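Local coordinates for protein leucyl-tRNA synthetase subunit alpha (Aquifex aeolicus, PDB 3O0A) that attaches leucine to its tRNA and, through its hydrolytic CP1 domain, probably clears wrongly charged tRNA by editing, at residues Lys91-Ser94 with Thr95-Thr99. Residues are numbered along the deposited sequence; the frame is centred on the assembly and turned at random.
Sequences KKMS and TRERT
Ser94 and Glu97 close a capping box at the start of the short, weakly bonded helix 95-99. Ser94 OG, the N-cap acceptor, takes the backbone N of Glu97 at 3.0 Å with an N-H...O angle of 163°. In return Ser94 N donates to Glu97 OE1 over 2.9 Å, nearly straight at 174°, from above the carboxylate plane. Two torsions bring the pair together: Ser94 OG sits between its own N and carbonyl carbon (chi1 70°), and Glu97 CG lies anti to its carbonyl carbon, from where an extended chain carries OE1 back to the backbone N of Ser94. Met93 SD lies beside the acceptor oxygen, Glu97 OE1, 3.8 Å away, the two side chains crossing at about a right angle.

On Arg98 the aliphatic part does the touching, CG resting 3.5 Å from Met93 CB, while Arg98 N makes a weak bond to Ser94 O. A water links Met93 O (2.8 Å) to Arg98 NH1, lying in the guanidinium plane at its edge. NH1 also forms a salt bridge with Glu61, and NE donates to Asn128 O. Thr95 O receives Thr99 OG1 at 2.7 Å and Arg98 N from opposite faces of its carbonyl plane. At the surface of the editing domain, between helix 80-91 and strand 106-114 in the chain, Thr95 and Arg98 rest on Leu131, and Arg98 also on Pro60, both in loops.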
loop_
_atom_site.group_PDB
_atom_site.type_symbol
_atom_site.label_atom_id
_atom_site.label_comp_id
_atom_site.label_asym_id
_atom_site.label_seq_id
_atom_site.Cartn_x
_atom_site.Cartn_y
_atom_site.Cartn_z
ATOM N N LYS A 91 10.950 10.135 13.926
ATOM C CA LYS A 91 11.181 9.785 15.349
ATOM C C LYS A 91 10.917 10.969 16.278
ATOM O O LYS A 91 10.536 10.793 17.445
ATOM C CB LYS A 91 12.616 9.302 15.598
ATOM C CG LYS A 91 12.973 7.955 15.000
ATOM C CD LYS A 91 14.394 7.536 15.419
ATOM C CE LYS A 91 14.822 6.264 14.698
ATOM N NZ LYS A 91 16.152 5.779 15.166
ATOM N N LYS A 92 11.113 12.181 15.762
ATOM C CA LYS A 92 10.964 13.369 16.576
ATOM C C LYS A 92 9.555 13.957 16.611
ATOM O O LYS A 92 9.273 14.791 17.460
ATOM C CB LYS A 92 11.964 14.427 16.128
ATOM C CG LYS A 92 13.398 13.999 16.345
ATOM C CD LYS A 92 14.343 15.142 16.165
ATOM C CE LYS A 92 14.678 15.344 14.714
ATOM N NZ LYS A 92 15.803 16.301 14.599
ATOM N N MET A 93 8.695 13.533 15.691
ATOM C CA MET A 93 7.369 14.128 15.517
ATOM C C MET A 93 6.326 13.390 16.327
ATOM O O MET A 93 6.271 12.141 16.317
ATOM C CB MET A 93 6.952 14.110 14.041
ATOM C CG MET A 93 7.888 14.854 13.088
ATOM S SD MET A 93 7.709 16.628 13.303
ATOM C CE MET A 93 9.139 16.964 14.329
ATOM N N SER A 94 5.466 14.167 16.979
ATOM C CA SER A 94 4.323 13.641 17.738
ATOM C C SER A 94 3.201 13.152 16.820
ATOM O O SER A 94 3.211 13.425 15.625
ATOM C CB SER A 94 3.761 14.742 18.628
ATOM O OG SER A 94 3.125 15.758 17.848
ATOM N N THR A 95 2.229 12.443 17.386
ATOM C CA THR A 95 1.068 12.007 16.617
ATOM C C THR A 95 0.360 13.214 15.978
ATOM O O THR A 95 0.040 13.174 14.774
ATOM C CB THR A 95 0.104 11.139 17.457
ATOM O OG1 THR A 95 0.816 9.962 17.866
ATOM C CG2 THR A 95 -1.062 10.695 16.592
ATOM N N ARG A 96 0.177 14.276 16.756
ATOM C CA ARG A 96 -0.479 15.489 16.256
ATOM C C ARG A 96 0.315 16.055 15.078
ATOM O O ARG A 96 -0.260 16.334 14.026
ATOM C CB ARG A 96 -0.665 16.525 17.350
ATOM C CG ARG A 96 -1.384 17.783 16.867
ATOM C CD ARG A 96 -1.486 18.833 17.954
ATOM N NE ARG A 96 -0.172 19.357 18.303
ATOM C CZ ARG A 96 0.143 19.820 19.507
ATOM N NH1 ARG A 96 -0.758 19.818 20.487
ATOM N NH2 ARG A 96 1.360 20.277 19.732
ATOM N N GLU A 97 1.629 16.168 15.252
ATOM C CA GLU A 97 2.538 16.733 14.227
ATOM C C GLU A 97 2.654 15.912 12.939
ATOM O O GLU A 97 3.153 16.424 11.927
ATOM C CB GLU A 97 3.937 16.944 14.812
ATOM C CG GLU A 97 3.957 18.018 15.889
ATOM C CD GLU A 97 5.200 18.004 16.766
ATOM O OE1 GLU A 97 5.982 17.022 16.718
ATOM O OE2 GLU A 97 5.378 18.981 17.520
ATOM N N ARG A 98 2.262 14.639 12.988
ATOM C CA ARG A 98 2.346 13.753 11.825
ATOM C C ARG A 98 1.030 13.621 11.068
ATOM O O ARG A 98 0.998 13.053 9.955
ATOM C CB ARG A 98 2.831 12.360 12.252
ATOM C CG ARG A 98 4.323 12.341 12.579
ATOM C CD ARG A 98 4.767 11.013 13.109
ATOM N NE ARG A 98 4.243 9.940 12.259
ATOM C CZ ARG A 98 4.596 8.666 12.339
ATOM N NH1 ARG A 98 5.511 8.277 13.223
ATOM N NH2 ARG A 98 4.017 7.777 11.529
ATOM N N THR A 99 -0.044 14.085 11.701
ATOM C CA THR A 99 -1.408 13.883 11.202
ATOM C C THR A 99 -2.187 15.193 11.052
ATOM O O THR A 99 -3.239 15.221 10.409
ATOM C CB THR A 99 -2.213 12.946 12.124
ATOM O OG1 THR A 99 -2.280 13.528 13.426
ATOM C CG2 THR A 99 -1.559 11.561 12.219
HETATM O O HOH W 1 6.931 9.528 15.482
#